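Local coordinates for aldehyde dehydrogenase (Bartonella henselae, PDB 3I44), which probably catalyses the oxidation of aldehydes to carboxylic acids with a nicotinamide cofactor, as other members of the aldehyde dehydrogenase family do, at residues Thr50-Ala55 against Met379-Tyr384; Gly60-Ala65 against Gly228-Ser233. The protein carries 1 engineered substitution. All coordinates share one frame; numbering follows the deposited sequence.

Contact 1 (Thr50-Ala55 against Met379-Tyr384); sequences TEEACA and MERGYY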
# COMPACT_ATOMS: atom_id res chain seq x y z
N THR A 50 7.12 24.28 31.67
CA THR A 50 6.74 24.56 33.07
C THR A 50 6.15 23.38 33.87
O THR A 50 6.12 23.42 35.09
CB THR A 50 5.67 25.66 33.13
OG1 THR A 50 4.52 25.24 32.39
CG2 THR A 50 6.20 26.99 32.58
N GLU A 51 5.68 22.33 33.19
CA GLU A 51 4.93 21.23 33.83
C GLU A 51 3.50 21.60 34.23
O GLU A 51 2.83 20.82 34.89
CB GLU A 51 5.68 20.61 35.02
CG GLU A 51 7.05 20.15 34.65
CD GLU A 51 7.72 19.25 35.70
OE1 GLU A 51 7.09 18.35 36.29
OE2 GLU A 51 8.94 19.43 35.87
N GLU A 52 3.03 22.76 33.81
CA GLU A 52 1.68 23.22 34.16
C GLU A 52 0.70 23.07 33.01
O GLU A 52 1.08 23.14 31.83
CB GLU A 52 1.75 24.67 34.60
CG GLU A 52 2.36 24.79 36.02
CD GLU A 52 2.94 26.16 36.34
OE1 GLU A 52 2.68 27.13 35.58
OE2 GLU A 52 3.68 26.25 37.35
N ALA A 53 -0.56 22.82 33.36
CA ALA A 53 -1.66 22.77 32.43
C ALA A 53 -1.87 24.12 31.73
O ALA A 53 -1.99 25.15 32.39
CB ALA A 53 -2.96 22.30 33.16
N CYS A 54 -1.91 24.13 30.39
CA CYS A 54 -2.20 25.35 29.63
C CYS A 54 -3.58 25.35 29.00
O CYS A 54 -4.08 26.40 28.55
CB CYS A 54 -1.14 25.61 28.55
SG CYS A 54 -0.99 24.30 27.26
N ALA A 55 -4.21 24.19 28.96
CA ALA A 55 -5.54 24.08 28.38
C ALA A 55 -6.18 22.80 28.81
O ALA A 55 -5.51 21.87 29.28
CB ALA A 55 -5.48 24.15 26.83
N MET A 379 17.96 24.22 36.08
CA MET A 379 16.55 24.07 35.69
C MET A 379 15.85 23.33 36.83
O MET A 379 16.29 22.27 37.23
CB MET A 379 16.43 23.24 34.41
CG MET A 379 17.36 23.63 33.25
SD MET A 379 16.61 24.82 32.17
CE MET A 379 17.17 26.32 32.99
N GLU A 380 14.75 23.89 37.33
CA GLU A 380 14.07 23.34 38.50
C GLU A 380 12.88 22.47 38.10
O GLU A 380 12.54 21.50 38.79
CB GLU A 380 13.61 24.49 39.41
N ARG A 381 12.27 22.82 36.97
CA ARG A 381 11.10 22.13 36.44
C ARG A 381 11.12 22.17 34.91
O ARG A 381 11.87 22.92 34.31
CB ARG A 381 9.84 22.80 36.94
CG ARG A 381 9.82 24.24 36.58
CD ARG A 381 8.61 24.93 37.12
NE ARG A 381 8.49 26.22 36.44
CZ ARG A 381 7.38 26.95 36.38
NH1 ARG A 381 6.26 26.54 36.98
NH2 ARG A 381 7.39 28.11 35.72
N GLY A 382 10.26 21.36 34.31
CA GLY A 382 10.20 21.16 32.86
C GLY A 382 10.95 19.91 32.47
O GLY A 382 11.85 19.47 33.18
N TYR A 383 10.60 19.35 31.32
CA TYR A 383 11.17 18.09 30.86
C TYR A 383 12.46 18.34 30.05
O TYR A 383 12.58 17.94 28.89
CB TYR A 383 10.12 17.33 30.02
CG TYR A 383 8.75 17.29 30.71
CD1 TYR A 383 8.61 16.84 32.04
CD2 TYR A 383 7.60 17.74 30.07
CE1 TYR A 383 7.36 16.85 32.69
CE2 TYR A 383 6.37 17.75 30.70
CZ TYR A 383 6.24 17.28 32.02
OH TYR A 383 5.00 17.30 32.65
N TYR A 384 13.45 18.95 30.70
CA TYR A 384 14.72 19.29 30.04
C TYR A 384 15.69 18.15 30.10
O TYR A 384 15.99 17.62 31.19
CB TYR A 384 15.33 20.52 30.68
CG TYR A 384 14.46 21.74 30.51
CD1 TYR A 384 14.42 22.41 29.29
CD2 TYR A 384 13.70 22.23 31.55
CE1 TYR A 384 13.63 23.53 29.12
CE2 TYR A 384 12.89 23.36 31.38
CZ TYR A 384 12.86 24.00 30.16
OH TYR A 384 12.09 25.11 29.99
O HOH W 1 5.08 16.60 35.12
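Glu51 reaches across to the loop of residues 379-384 and sets its carboxylate against the backbone N of Gly382 and near CE1 of the Tyr383 ring. The tighter part of the contact lies here, on the buried Gly382 and Tyr383, although Glu51 itself is exposed. Gly382 N donates to Glu51 OE2 at 2.8 Å, a fairly straight bond (157° at the hydrogen) that uses the anti lone pair of OE2. The other oxygen is engaged through water: a molecule donates to Glu51 OE1 at 2.9 Å and also lies 2.6 Å from Tyr383 OH, in the plane of the ring. Both carboxylate oxygens are therefore tied to the same loop, one directly and one through solvent. Lower down the side chain, Glu51 CG comes within 3.9 Å of Tyr383 CE1. The backbone of Gly382 is turned so that any side chain there would run into the carbonyl O of Arg381, and Tyr383 follows as the centre of an inverse gamma turn. The tyrosine side chain is buried against Pro48, Ile46 and Tyr351.

On the other segment, Thr50 belongs to the connection between the antiparallel strands 42-47 and 52-58. Its OG1 accepts from Glu52 N at 3.2 Å, forming an ST turn, and also bonds to Asp47 O.

Arg381 marks the looser, exposed side. With CG set between its backbone N and carbonyl carbon (chi1 57°), the extended chain runs alongside Thr50 and sets one guanidinium face over it, CB facing the centre and CG2 lying 3.5 Å from NH2. Glu52 OE2 meets the guanidinium at its edge, making a salt bridge to Arg381 NH1 at 2.6 Å. As a hydrogen bond it is weak, bent to 119° at the hydrogen; the two planes are far from coplanar and OE2 alone makes the pairing.

Contact 2 (Gly60-Ala65 against Gly228-Ser233); sequences GSTRDA and GANVGS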
# COMPACT_ATOMS: atom_id res chain seq x y z
N GLY A 60 -12.50 12.25 22.94
CA GLY A 60 -13.74 11.79 22.32
C GLY A 60 -13.99 10.31 22.49
O GLY A 60 -13.08 9.54 22.83
N SER A 61 -15.23 9.91 22.24
CA SER A 61 -15.65 8.50 22.31
C SER A 61 -15.94 8.03 20.91
O SER A 61 -15.87 8.82 19.98
CB SER A 61 -16.95 8.38 23.13
OG SER A 61 -17.99 9.15 22.51
N THR A 62 -16.33 6.77 20.78
CA THR A 62 -16.73 6.23 19.49
C THR A 62 -17.95 6.92 18.89
O THR A 62 -18.02 7.06 17.66
CB THR A 62 -16.97 4.70 19.52
OG1 THR A 62 -18.06 4.41 20.38
CG2 THR A 62 -15.75 3.94 20.01
N ARG A 63 -18.88 7.40 19.73
CA ARG A 63 -20.03 8.21 19.27
C ARG A 63 -19.61 9.51 18.61
O ARG A 63 -20.20 9.90 17.61
CB ARG A 63 -21.04 8.51 20.41
N ASP A 64 -18.63 10.21 19.17
CA ASP A 64 -18.13 11.46 18.56
C ASP A 64 -17.49 11.13 17.21
O ASP A 64 -17.64 11.86 16.25
CB ASP A 64 -17.11 12.17 19.45
CG ASP A 64 -17.65 12.49 20.82
OD1 ASP A 64 -18.73 13.11 20.90
OD2 ASP A 64 -16.97 12.15 21.81
N ALA A 65 -16.78 10.01 17.14
CA ALA A 65 -16.20 9.57 15.87
C ALA A 65 -17.29 9.30 14.84
O ALA A 65 -17.16 9.71 13.69
CB ALA A 65 -15.34 8.35 16.07
N GLY A 228 -4.99 7.13 21.14
CA GLY A 228 -4.76 6.08 20.15
C GLY A 228 -5.60 4.85 20.41
O GLY A 228 -6.21 4.28 19.49
N ALA A 229 -5.63 4.43 21.67
CA ALA A 229 -6.21 3.13 22.02
C ALA A 229 -7.71 3.10 21.78
O ALA A 229 -8.27 2.06 21.45
CB ALA A 229 -5.89 2.79 23.48
N ASN A 230 -8.37 4.23 21.94
CA ASN A 230 -9.79 4.29 21.68
C ASN A 230 -10.10 4.90 20.31
O ASN A 230 -10.37 4.16 19.40
CB ASN A 230 -10.53 5.01 22.81
CG ASN A 230 -12.06 4.92 22.67
OD1 ASN A 230 -12.59 3.98 22.07
ND2 ASN A 230 -12.75 5.90 23.21
N VAL A 231 -10.01 6.22 20.15
CA VAL A 231 -10.45 6.87 18.90
C VAL A 231 -9.58 6.52 17.70
O VAL A 231 -10.10 6.27 16.62
CB VAL A 231 -10.55 8.41 19.03
CG1 VAL A 231 -10.80 9.06 17.65
CG2 VAL A 231 -11.67 8.77 20.03
N GLY A 232 -8.26 6.49 17.86
CA GLY A 232 -7.35 6.17 16.75
C GLY A 232 -7.60 4.79 16.17
O GLY A 232 -7.73 4.62 14.95
N SER A 233 -7.68 3.80 17.06
CA SER A 233 -8.00 2.43 16.67
C SER A 233 -9.40 2.31 16.07
O SER A 233 -9.58 1.56 15.11
CB SER A 233 -7.90 1.47 17.85
OG SER A 233 -6.69 1.71 18.54
O HOH W 2 -15.79 5.36 23.21
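Val231 and Asn230, in the first turn of helix 228-237, meet Gly60, Ser61 and Thr62 where the chain enters helix 62-79, so that two helix N-termini come together, one of them with Ser61 as its N-cap. Val231 CG2 presses on the loop leading into helix 62-79, 3.2 Å from Gly60 O. Beside it the amide of Asn230, extended from its helix with CG anti to the backbone N (chi1 -172°), passes along the same backbone; its OD1 lies 3.8 Å from the methyl CG2 of Thr62, whose side chain crosses it at about a right angle. A water joins the two helices, accepting from Thr62 N at 2.9 Å and from Asn230 ND2 at 3.1 Å, and thereby occupies an amide N-H of the first helical turn.

Behind this shell, Asp64 OD2 accepts from Ser61 N at 2.9 Å, the half of a capping box in which a carboxylate receives the N-cap N-H, while OD1 is held by Ser38 N. At the other helix the direction is reversed: Asp227, just before it, accepts from Asn230 N. Helix 228-237 opens with a wider, pi-type turn, in which Gly228 O takes two donors from one residue: Ser233 N at 2.9 Å and Ser233 OG at 2.8 Å.

Contacts 1 and 2 are separate, with centres 28 Å apart and nearest atoms about 13 Å apart, yet they are consecutive along one part of the chain: strand 52-58, which begins in contact 1, leads directly into helix 62-79, whose start forms contact 2. Contact 1 joins the start of the strand to the loop before strand 388-391; contact 2 lies where the chain passes from strand to helix and meets helix 228-237. The bound sodium ion, at a site formed by Ile46, Glu112 and Ile199, lies near contact 1, about 7 Å from the Tyr383 side chain, which is not a ligand; Ile46 belongs to the neighbouring strand 42-47.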